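Local coordinates for cellulosomal-scaffolding protein A (Clostridium thermocellum, PDB 4B9F) that probably binds crystalline cellulose through its family 3a carbohydrate-binding module and so holds the cellulosome scaffold on its substrate, at residues S17-F22 / Q110-K115; T38-Y43 / D89-I94; Y42-G47 / Q123-S128; Q48-F53 / A114-S119. All coordinates share one frame; numbering follows the deposited sequence.

Contact 1 (S17-F22 / Q110-K115); sequences SINPQF and QGRFAK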
# COMPACT_ATOMS: atom_id res chain seq x y z
N SER A 17 11.29 0.04 10.35
CA SER A 17 10.20 -0.57 9.62
C SER A 17 9.21 0.50 9.21
O SER A 17 8.93 1.43 9.97
CB SER A 17 9.50 -1.62 10.48
OG SER A 17 10.43 -2.57 10.96
N ILE A 18 8.70 0.36 8.00
CA ILE A 18 7.65 1.23 7.48
C ILE A 18 6.38 0.39 7.34
O ILE A 18 6.43 -0.76 6.88
CB ILE A 18 8.08 1.89 6.16
CG1 ILE A 18 9.23 2.86 6.46
CG2 ILE A 18 6.92 2.67 5.52
CD1 ILE A 18 9.92 3.46 5.24
N ASN A 19 5.24 0.95 7.75
CA ASN A 19 4.01 0.18 7.89
C ASN A 19 2.83 0.85 7.21
O ASN A 19 1.98 1.45 7.86
CB ASN A 19 3.69 -0.04 9.38
CG ASN A 19 4.75 -0.86 10.08
OD1 ASN A 19 5.83 -0.35 10.41
ND2 ASN A 19 4.47 -2.13 10.29
N PRO A 20 2.79 0.77 5.88
CA PRO A 20 1.69 1.38 5.13
C PRO A 20 0.40 0.60 5.33
O PRO A 20 0.38 -0.62 5.15
CB PRO A 20 2.17 1.30 3.67
CG PRO A 20 3.15 0.17 3.66
CD PRO A 20 3.76 0.08 5.02
N GLN A 21 -0.68 1.29 5.70
CA GLN A 21 -2.00 0.67 5.85
C GLN A 21 -2.90 1.19 4.75
O GLN A 21 -3.12 2.40 4.65
CB GLN A 21 -2.62 1.02 7.21
CG GLN A 21 -1.66 0.97 8.38
CD GLN A 21 -1.31 -0.43 8.80
OE1 GLN A 21 -2.20 -1.23 9.15
NE2 GLN A 21 -0.02 -0.75 8.80
N PHE A 22 -3.42 0.29 3.91
CA PHE A 22 -4.31 0.68 2.82
C PHE A 22 -5.70 0.10 3.02
O PHE A 22 -5.85 -1.04 3.50
CB PHE A 22 -3.81 0.11 1.48
CG PHE A 22 -2.69 0.88 0.84
CD1 PHE A 22 -1.37 0.57 1.11
CD2 PHE A 22 -2.96 1.88 -0.10
CE1 PHE A 22 -0.33 1.25 0.49
CE2 PHE A 22 -1.93 2.56 -0.72
CZ PHE A 22 -0.61 2.24 -0.43
N GLN A 110 -2.54 -4.42 5.77
CA GLN A 110 -1.64 -3.90 6.79
C GLN A 110 -0.23 -4.34 6.40
O GLN A 110 0.18 -5.47 6.68
CB GLN A 110 -2.10 -4.38 8.16
CG GLN A 110 -3.54 -3.93 8.38
CD GLN A 110 -4.18 -4.33 9.69
OE1 GLN A 110 -5.40 -4.32 9.79
NE2 GLN A 110 -3.38 -4.67 10.71
N GLY A 111 0.47 -3.47 5.69
CA GLY A 111 1.75 -3.80 5.11
C GLY A 111 2.92 -3.45 6.00
O GLY A 111 2.79 -2.64 6.92
N ARG A 112 4.07 -4.05 5.73
CA ARG A 112 5.25 -3.79 6.53
C ARG A 112 6.48 -4.07 5.68
O ARG A 112 6.52 -5.07 4.95
CB ARG A 112 5.26 -4.70 7.76
CG ARG A 112 6.42 -4.46 8.71
CD ARG A 112 6.15 -5.12 10.05
NE ARG A 112 5.89 -6.54 9.90
CZ ARG A 112 6.85 -7.46 9.81
NH1 ARG A 112 8.13 -7.11 9.90
NH2 ARG A 112 6.52 -8.75 9.65
N PHE A 113 7.48 -3.21 5.78
CA PHE A 113 8.74 -3.50 5.09
C PHE A 113 9.95 -2.99 5.85
O PHE A 113 9.85 -2.08 6.67
CB PHE A 113 8.73 -3.09 3.61
CG PHE A 113 8.64 -1.61 3.35
CD1 PHE A 113 9.80 -0.85 3.25
CD2 PHE A 113 7.42 -0.99 3.11
CE1 PHE A 113 9.75 0.51 2.94
CE2 PHE A 113 7.36 0.37 2.81
CZ PHE A 113 8.52 1.12 2.73
N ALA A 114 11.09 -3.61 5.57
CA ALA A 114 12.33 -3.27 6.24
C ALA A 114 13.50 -3.57 5.34
O ALA A 114 13.40 -4.35 4.39
CB ALA A 114 12.47 -4.09 7.51
N LYS A 115 14.63 -2.95 5.65
CA LYS A 115 15.89 -3.29 5.00
C LYS A 115 16.38 -4.61 5.58
O LYS A 115 16.13 -4.92 6.75
CB LYS A 115 16.92 -2.20 5.23
CG LYS A 115 16.54 -0.90 4.54
CD LYS A 115 17.44 0.23 4.98
CE LYS A 115 17.13 1.48 4.21
NZ LYS A 115 17.99 2.63 4.58
O HOH W 1 9.30 -4.89 11.22
O HOH W 2 1.58 -3.13 9.42
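I18 and F113 face each other as an antiparallel hydrogen-bonded pair joined by two reciprocal backbone bonds: I18 N gives to F113 O at 3.0 Å, and F113 N gives back to I18 O at 2.9 Å. A third bond, G111 N to P20 O at 2.9 Å, ties the chains further along, before Q21 and Q110 come abreast as a non-hydrogen-bonded pair. Strand segments 20-22 and 110-115 run 157° apart, as neighbours in one antiparallel sheet. CA-H...O contacts fill in between, among them N19 CA to G111 O at 3.2 Å.

The apolar part centres on the F113 ring. With its CG between the backbone N and the carbonyl carbon (chi1 66°), F113 brings its ring back beside I18. I18 CB lies over one face, 3.8 Å from the centroid of the F113 ring and displaced toward the rim, while CG2 and CD1 reach down to either side of CZ. P20 CD meets F113 CE2 obliquely at 4.2 Å. The same ring meets Y43 of the facing sheet.

Polar groups gather apart from the ring. The bent chain of Q21 points NE2 at N19 O (3.1 Å); the bond is straight at 176° but reaches this oxygen from above its carbonyl plane. NE2 also gives to a water that donates to G111 O. A second water links S17 OG to R112 NH1, while R112 NE forms a salt bridge with D56.

The contact thus separates a buried hydrocarbon side from a hydrated one, where Q21 NE2 and water bind N19 O and G111 O, neither of which takes an N-H across these segments.

Contact 2 (T38-Y43 / D89-I94); sequences TLRYYY and DTYLEI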
# COMPACT_ATOMS: atom_id res chain seq x y z
N THR A 38 -2.81 -2.77 -8.45
CA THR A 38 -1.57 -2.48 -7.75
C THR A 38 -1.68 -1.16 -7.00
O THR A 38 -2.43 -0.26 -7.41
CB THR A 38 -0.36 -2.44 -8.70
OG1 THR A 38 -0.61 -1.50 -9.75
CG2 THR A 38 -0.08 -3.82 -9.30
N LEU A 39 -0.95 -1.06 -5.89
CA LEU A 39 -0.93 0.12 -5.04
C LEU A 39 0.51 0.57 -4.88
O LEU A 39 1.41 -0.28 -4.75
CB LEU A 39 -1.51 -0.22 -3.66
CG LEU A 39 -2.89 -0.89 -3.67
CD1 LEU A 39 -3.27 -1.37 -2.27
CD2 LEU A 39 -3.94 0.05 -4.20
N ARG A 40 0.75 1.88 -4.86
CA ARG A 40 2.11 2.37 -4.71
C ARG A 40 2.26 3.27 -3.50
O ARG A 40 1.43 4.17 -3.27
CB ARG A 40 2.56 3.14 -5.96
CG ARG A 40 2.57 2.32 -7.21
CD ARG A 40 3.12 3.09 -8.40
NE ARG A 40 2.97 2.28 -9.60
CZ ARG A 40 3.25 2.69 -10.83
NH1 ARG A 40 3.72 3.92 -11.03
NH2 ARG A 40 3.06 1.87 -11.85
N TYR A 41 3.32 3.01 -2.73
CA TYR A 41 3.72 3.82 -1.60
C TYR A 41 5.12 4.38 -1.89
O TYR A 41 6.09 3.62 -1.97
CB TYR A 41 3.73 2.98 -0.31
CG TYR A 41 4.15 3.78 0.89
CD1 TYR A 41 3.23 4.55 1.59
CD2 TYR A 41 5.48 3.82 1.31
CE1 TYR A 41 3.61 5.32 2.68
CE2 TYR A 41 5.87 4.58 2.40
CZ TYR A 41 4.92 5.33 3.08
OH TYR A 41 5.26 6.10 4.16
N TYR A 42 5.22 5.70 -2.06
CA TYR A 42 6.45 6.34 -2.49
C TYR A 42 7.25 6.87 -1.32
O TYR A 42 6.70 7.49 -0.40
CB TYR A 42 6.14 7.51 -3.42
CG TYR A 42 5.25 7.20 -4.59
CD1 TYR A 42 5.80 6.74 -5.79
CD2 TYR A 42 3.88 7.44 -4.54
CE1 TYR A 42 5.00 6.50 -6.90
CE2 TYR A 42 3.07 7.19 -5.65
CZ TYR A 42 3.64 6.73 -6.82
OH TYR A 42 2.83 6.51 -7.91
N TYR A 43 8.56 6.69 -1.37
CA TYR A 43 9.42 7.11 -0.27
C TYR A 43 10.86 7.24 -0.73
O TYR A 43 11.19 6.95 -1.88
CB TYR A 43 9.30 6.10 0.89
CG TYR A 43 9.84 4.71 0.57
CD1 TYR A 43 9.11 3.81 -0.21
CD2 TYR A 43 11.08 4.30 1.06
CE1 TYR A 43 9.61 2.54 -0.50
CE2 TYR A 43 11.58 3.04 0.77
CZ TYR A 43 10.84 2.16 -0.01
OH TYR A 43 11.32 0.90 -0.29
N ASP A 89 12.30 8.30 -4.16
CA ASP A 89 13.23 7.63 -5.06
C ASP A 89 12.88 6.17 -5.30
O ASP A 89 13.49 5.51 -6.14
CB ASP A 89 14.71 7.77 -4.63
CG ASP A 89 15.00 7.27 -3.22
OD1 ASP A 89 14.43 6.24 -2.77
OD2 ASP A 89 15.83 7.90 -2.56
N THR A 90 11.88 5.68 -4.57
CA THR A 90 11.48 4.29 -4.61
C THR A 90 9.99 4.23 -4.36
O THR A 90 9.44 5.10 -3.69
CB THR A 90 12.19 3.50 -3.46
OG1 THR A 90 13.60 3.73 -3.51
CG2 THR A 90 11.91 2.00 -3.53
N TYR A 91 9.32 3.21 -4.88
CA TYR A 91 8.03 2.85 -4.31
C TYR A 91 7.92 1.38 -3.99
O TYR A 91 8.50 0.53 -4.67
CB TYR A 91 6.84 3.32 -5.16
CG TYR A 91 6.76 2.80 -6.58
CD1 TYR A 91 6.06 1.64 -6.89
CD2 TYR A 91 7.32 3.53 -7.63
CE1 TYR A 91 5.95 1.18 -8.21
CE2 TYR A 91 7.22 3.08 -8.94
CZ TYR A 91 6.53 1.92 -9.23
OH TYR A 91 6.43 1.50 -10.53
N LEU A 92 7.19 1.10 -2.92
CA LEU A 92 6.68 -0.23 -2.70
C LEU A 92 5.45 -0.38 -3.58
O LEU A 92 4.56 0.47 -3.58
CB LEU A 92 6.29 -0.40 -1.24
CG LEU A 92 5.40 -1.61 -0.91
CD1 LEU A 92 6.20 -2.90 -0.99
CD2 LEU A 92 4.75 -1.46 0.46
N GLU A 93 5.43 -1.45 -4.37
CA GLU A 93 4.25 -1.80 -5.13
C GLU A 93 3.60 -3.01 -4.49
O GLU A 93 4.24 -4.07 -4.39
CB GLU A 93 4.60 -2.12 -6.57
CG GLU A 93 3.37 -2.39 -7.42
CD GLU A 93 3.67 -3.17 -8.68
OE1 GLU A 93 3.98 -4.38 -8.57
OE2 GLU A 93 3.58 -2.57 -9.77
N ILE A 94 2.36 -2.84 -4.05
CA ILE A 94 1.58 -3.93 -3.49
C ILE A 94 0.72 -4.50 -4.60
O ILE A 94 0.08 -3.75 -5.35
CB ILE A 94 0.73 -3.46 -2.28
CG1 ILE A 94 1.64 -3.06 -1.12
CG2 ILE A 94 -0.24 -4.57 -1.86
CD1 ILE A 94 0.91 -2.44 0.06
O HOH W 3 1.86 -0.31 -10.15
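Y43 O is gripped by two backbone donors, D89 N at 2.9 Å and T90 N at 3.1 Å. The first lies above the carbonyl plane and the second nearly in line with the C=O bond, and two residues facing one make this a classic beta bulge. Beyond it the pairing is regular: Y41 with L92 and L39 with I94 exchange reciprocal bonds, the shortest being I94 N to L39 O at 2.8 Å.

R40 and Y91 meet on one face of the sheet. The extended R40 chain lays CD over the Y91 ring, 3.6 Å from its centroid, and carries the guanidinium, turned only 12° from the ring plane, to where Y91 OH sits above its centre, 3.4 Å from R40 CZ. Further along, a water accepts from R40 NE, donates to E93 OE2 and bonds T38 OG1, bridging opposite charges. On the other face, T90 CB covers the Y43 ring, whose OH bonds Q51.

Strand 37-43 is flanked by 88-96 here and by 142-145 on its other side, from which Y144 adds a cation-pi contact to R40. The face bearing L39, L92 and I94 packs on P20 and F22 of strand 20-26, in the other sheet.

Contact 3 (Y42-G47 / Q123-S128); sequences YYTVDG and QSNDYS. With CA (calcium ion), chain C.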
# COMPACT_ATOMS: atom_id res chain seq x y z
N TYR A 42 5.22 5.70 -2.06
CA TYR A 42 6.45 6.34 -2.49
C TYR A 42 7.25 6.87 -1.32
O TYR A 42 6.70 7.49 -0.40
CB TYR A 42 6.14 7.51 -3.42
CG TYR A 42 5.25 7.20 -4.59
CD1 TYR A 42 5.80 6.74 -5.79
CD2 TYR A 42 3.88 7.44 -4.54
CE1 TYR A 42 5.00 6.50 -6.90
CE2 TYR A 42 3.07 7.19 -5.65
CZ TYR A 42 3.64 6.73 -6.82
OH TYR A 42 2.83 6.51 -7.91
N TYR A 43 8.56 6.69 -1.37
CA TYR A 43 9.42 7.11 -0.27
C TYR A 43 10.86 7.24 -0.73
O TYR A 43 11.19 6.95 -1.88
CB TYR A 43 9.30 6.10 0.89
CG TYR A 43 9.84 4.71 0.57
CD1 TYR A 43 9.11 3.81 -0.21
CD2 TYR A 43 11.08 4.30 1.06
CE1 TYR A 43 9.61 2.54 -0.50
CE2 TYR A 43 11.58 3.04 0.77
CZ TYR A 43 10.84 2.16 -0.01
OH TYR A 43 11.32 0.90 -0.29
N THR A 44 11.71 7.71 0.18
CA THR A 44 13.15 7.74 -0.07
C THR A 44 13.81 6.68 0.80
O THR A 44 13.59 6.62 2.01
CB THR A 44 13.75 9.12 0.26
OG1 THR A 44 13.28 9.55 1.55
CG2 THR A 44 13.36 10.14 -0.79
N VAL A 45 14.62 5.83 0.17
CA VAL A 45 15.17 4.67 0.85
C VAL A 45 16.21 5.01 1.94
O VAL A 45 16.41 4.22 2.86
CB VAL A 45 15.73 3.66 -0.19
CG1 VAL A 45 16.95 4.24 -0.92
CG2 VAL A 45 16.05 2.31 0.45
N ASP A 46 16.85 6.18 1.83
CA ASP A 46 17.84 6.64 2.81
C ASP A 46 19.01 5.67 2.95
O ASP A 46 19.31 5.19 4.06
CB ASP A 46 17.21 6.90 4.18
CG ASP A 46 15.92 7.69 4.10
OD1 ASP A 46 15.85 8.70 3.37
OD2 ASP A 46 14.95 7.29 4.77
N GLY A 47 19.67 5.37 1.84
CA GLY A 47 20.75 4.40 1.81
C GLY A 47 20.24 3.12 1.21
O GLY A 47 19.54 2.36 1.86
N GLN A 123 11.30 9.01 7.92
CA GLN A 123 9.99 9.11 7.27
C GLN A 123 9.61 10.52 6.83
O GLN A 123 8.70 10.69 6.02
CB GLN A 123 8.90 8.50 8.15
CG GLN A 123 9.18 7.06 8.53
CD GLN A 123 7.92 6.31 8.91
OE1 GLN A 123 7.23 5.75 8.06
NE2 GLN A 123 7.61 6.31 10.20
N SER A 124 10.32 11.53 7.34
CA SER A 124 9.96 12.92 7.08
C SER A 124 10.23 13.33 5.64
O SER A 124 9.75 14.37 5.20
CB SER A 124 10.73 13.86 8.01
OG SER A 124 12.11 13.83 7.72
N ASN A 125 11.01 12.53 4.91
CA ASN A 125 11.31 12.82 3.51
C ASN A 125 10.70 11.77 2.57
O ASN A 125 11.27 11.45 1.53
CB ASN A 125 12.83 12.96 3.29
CG ASN A 125 13.59 11.71 3.68
OD1 ASN A 125 13.00 10.72 4.11
ND2 ASN A 125 14.91 11.73 3.50
N ASP A 126 9.53 11.25 2.96
CA ASP A 126 8.81 10.25 2.17
C ASP A 126 7.48 10.81 1.68
O ASP A 126 6.59 11.12 2.48
CB ASP A 126 8.51 9.00 3.01
CG ASP A 126 9.76 8.27 3.45
OD1 ASP A 126 10.84 8.53 2.88
OD2 ASP A 126 9.65 7.41 4.36
N TYR A 127 7.34 10.91 0.36
CA TYR A 127 6.15 11.51 -0.26
C TYR A 127 4.82 10.94 0.25
O TYR A 127 3.89 11.69 0.54
CB TYR A 127 6.26 11.32 -1.77
CG TYR A 127 5.10 11.81 -2.63
CD1 TYR A 127 4.99 13.15 -2.99
CD2 TYR A 127 4.18 10.92 -3.16
CE1 TYR A 127 3.97 13.58 -3.83
CE2 TYR A 127 3.15 11.35 -4.01
CZ TYR A 127 3.06 12.68 -4.32
OH TYR A 127 2.07 13.12 -5.18
N SER A 128 4.73 9.62 0.37
CA SER A 128 3.46 9.00 0.72
C SER A 128 3.14 8.96 2.21
O SER A 128 2.03 8.61 2.60
CB SER A 128 3.38 7.57 0.17
OG SER A 128 3.35 7.57 -1.24
CA CA C . 13.10 8.34 3.71
O HOH W 4 12.03 6.22 4.49
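N125 reaches T44 and D46 through both its backbone and its side chain. T44 OG1 donates to N125 O at 2.8 Å from above that carbonyl plane, while the N125 amide lies 19° from the plane of the D46 carboxylate and gives ND2 to D46 OD1 at 3.2 Å. With CG between the backbone N and the carbonyl carbon (chi1 59°), N125 turns OD1 onto the calcium ion at 2.4 Å.

D126 follows, with OD1 also 2.4 Å from the calcium. This oxygen accepts from T44 N at 3.0 Å, and OD2 takes a hydrogen bond from the water bound to the metal. T44 O and OG1, both carboxylate oxygens of D46, and T122 O complete eight ligands. D46 OD1, at 2.8 Å from the calcium, is the longest of them within this contact.

Y127 turns its ring edge toward the face of Y42 in an offset edge-to-face pair, planes 79° apart. S128 then takes up both backbone groups of Y42: OG accepts from Y42 N at 2.8 Å, and S128 N gives to Y42 O. S128 OG also bonds Q140 O.

The 123-128 loop thus covers the end of strand 37-43, and calcium joins it to the loop that follows that strand and to strand 121-122.

Contact 4 (Q48-F53 / A114-S119); sequences QKDQTF and AKNDWS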
# COMPACT_ATOMS: atom_id res chain seq x y z
N GLN A 48 20.58 2.89 -0.06
CA GLN A 48 20.07 1.73 -0.77
C GLN A 48 20.55 0.43 -0.13
O GLN A 48 21.75 0.24 0.10
CB GLN A 48 20.47 1.78 -2.24
CG GLN A 48 20.09 0.53 -3.03
CD GLN A 48 18.59 0.36 -3.16
OE1 GLN A 48 17.84 1.33 -3.24
NE2 GLN A 48 18.13 -0.90 -3.20
N LYS A 49 19.60 -0.45 0.18
CA LYS A 49 19.85 -1.78 0.72
C LYS A 49 18.75 -2.68 0.19
O LYS A 49 17.67 -2.20 -0.16
CB LYS A 49 19.75 -1.77 2.26
CG LYS A 49 20.73 -0.90 2.99
CD LYS A 49 22.11 -1.55 3.06
CE LYS A 49 23.08 -0.69 3.86
NZ LYS A 49 22.54 -0.31 5.20
N ASP A 50 18.99 -3.99 0.18
CA ASP A 50 17.93 -4.93 -0.11
C ASP A 50 16.81 -4.75 0.91
O ASP A 50 17.08 -4.53 2.09
CB ASP A 50 18.42 -6.38 -0.05
CG ASP A 50 19.43 -6.71 -1.15
OD1 ASP A 50 19.57 -5.92 -2.11
OD2 ASP A 50 20.07 -7.78 -1.05
N GLN A 51 15.58 -4.86 0.45
CA GLN A 51 14.41 -4.70 1.29
C GLN A 51 13.46 -5.87 1.11
O GLN A 51 13.49 -6.55 0.09
CB GLN A 51 13.69 -3.39 0.95
CG GLN A 51 14.50 -2.15 1.29
CD GLN A 51 13.95 -0.90 0.65
OE1 GLN A 51 13.28 -0.10 1.30
NE2 GLN A 51 14.23 -0.73 -0.64
N THR A 52 12.61 -6.09 2.12
CA THR A 52 11.60 -7.15 2.05
C THR A 52 10.28 -6.62 2.58
O THR A 52 10.25 -5.82 3.52
CB THR A 52 12.02 -8.38 2.88
OG1 THR A 52 13.35 -8.77 2.51
CG2 THR A 52 11.09 -9.56 2.64
N PHE A 53 9.20 -7.05 1.94
CA PHE A 53 7.82 -6.72 2.33
C PHE A 53 7.10 -7.94 2.88
O PHE A 53 7.20 -9.05 2.34
CB PHE A 53 7.05 -6.22 1.09
CG PHE A 53 5.55 -6.12 1.31
CD1 PHE A 53 4.98 -4.96 1.82
CD2 PHE A 53 4.70 -7.20 1.03
CE1 PHE A 53 3.62 -4.88 2.04
CE2 PHE A 53 3.33 -7.12 1.25
CZ PHE A 53 2.79 -5.95 1.76
N ALA A 114 11.09 -3.61 5.57
CA ALA A 114 12.33 -3.27 6.24
C ALA A 114 13.50 -3.57 5.34
O ALA A 114 13.40 -4.35 4.39
CB ALA A 114 12.47 -4.09 7.51
N LYS A 115 14.63 -2.95 5.65
CA LYS A 115 15.89 -3.29 5.00
C LYS A 115 16.38 -4.61 5.58
O LYS A 115 16.13 -4.92 6.75
CB LYS A 115 16.92 -2.20 5.23
CG LYS A 115 16.54 -0.90 4.54
CD LYS A 115 17.44 0.23 4.98
CE LYS A 115 17.13 1.48 4.21
NZ LYS A 115 17.99 2.63 4.58
N ASN A 116 17.08 -5.40 4.77
CA ASN A 116 17.47 -6.72 5.23
C ASN A 116 18.48 -6.69 6.38
O ASN A 116 18.62 -7.67 7.11
CB ASN A 116 17.92 -7.60 4.06
CG ASN A 116 16.77 -7.95 3.11
OD1 ASN A 116 15.63 -7.52 3.30
ND2 ASN A 116 17.07 -8.71 2.06
N ASP A 117 19.15 -5.56 6.56
CA ASP A 117 20.07 -5.38 7.68
C ASP A 117 19.43 -4.62 8.85
O ASP A 117 20.10 -4.31 9.83
CB ASP A 117 21.38 -4.71 7.22
CG ASP A 117 21.20 -3.25 6.85
OD1 ASP A 117 20.05 -2.80 6.68
OD2 ASP A 117 22.22 -2.55 6.70
N TRP A 118 18.14 -4.33 8.72
CA TRP A 118 17.37 -3.67 9.78
C TRP A 118 17.88 -2.28 10.14
O TRP A 118 17.65 -1.78 11.25
CB TRP A 118 17.21 -4.60 11.00
CG TRP A 118 16.34 -5.76 10.62
CD1 TRP A 118 16.75 -6.97 10.13
CD2 TRP A 118 14.91 -5.79 10.61
NE1 TRP A 118 15.66 -7.75 9.83
CE2 TRP A 118 14.52 -7.05 10.11
CE3 TRP A 118 13.92 -4.87 10.97
CZ2 TRP A 118 13.18 -7.41 9.98
CZ3 TRP A 118 12.59 -5.23 10.83
CH2 TRP A 118 12.23 -6.50 10.34
N SER A 119 18.54 -1.63 9.18
CA SER A 119 19.01 -0.26 9.36
C SER A 119 17.87 0.75 9.20
O SER A 119 16.76 0.41 8.78
CB SER A 119 20.18 0.06 8.42
OG SER A 119 19.83 -0.07 7.06
O HOH W 5 20.57 2.06 5.20
O HOH W 6 19.73 -4.65 3.74
O HOH W 7 14.66 -9.48 0.11
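K49 and D117 meet through two bends in the lysine and the chi1 setting of the acid. K49 folds at chi2 (-78°) and again at chi4 (52°), which swings NZ over to the turn, and D117 has its CG between the backbone N and carbonyl carbon (chi1 70°). The resulting salt bridge, K49 NZ to D117 OD2, is 2.7 Å long and uses the syn side of the acid. NZ also bonds S119 OG weakly.

D117 OD1 accepts from S119 N, at 3.1 Å, in an Asx turn, and from S119 OG at 2.8 Å, both arriving from one face of its plane. D117 lies within a type I turn from K115 to W118, closed by W118 N to K115 O.

At the strand end, T52 and A114 form a hydrogen-bonded pair, and N116 N extends it by giving to D50 O at 2.8 Å. N116 crosses T52 at about a right angle, so that T52 OG1 donates to N116 OD1 at 2.7 Å. On the opposite face of the sheet from T52 and A114, the K115 chain lies against K49 and Q51, with K115 CG 4.0 Å from Q51 CG.

K49 NZ and K115 NZ lie 5.5 Å apart. One water accepts from both; with V45 O, G47 O and N120 O it surrounds K115 NZ and shares its hydrogens, while D117 offsets K49, an arrangement that would ease the repulsion between the lysines.

How the contacts relate
From the N terminus, residues 17-22 open the longest loop, closed by contact 1 at 110-115. Contact 2 (38-43 with 89-94) is nested wholly inside it and pairs neighbouring strands of the other sheet. Contact 3 starts from the same strand, 37-43, but closes at 123-128, so it crosses contact 1. Contact 4 (48-53 with 114-119) is nested inside contact 3 and crosses contact 2; it ends on strand 106-115, sharing A114 and K115 with contact 1, and adds strand 51-61 to that sheet. F113 packed on Y43 and L92, and F53 on L92, join the two sheets, while Q51 reaches Y43 OH near the calcium end.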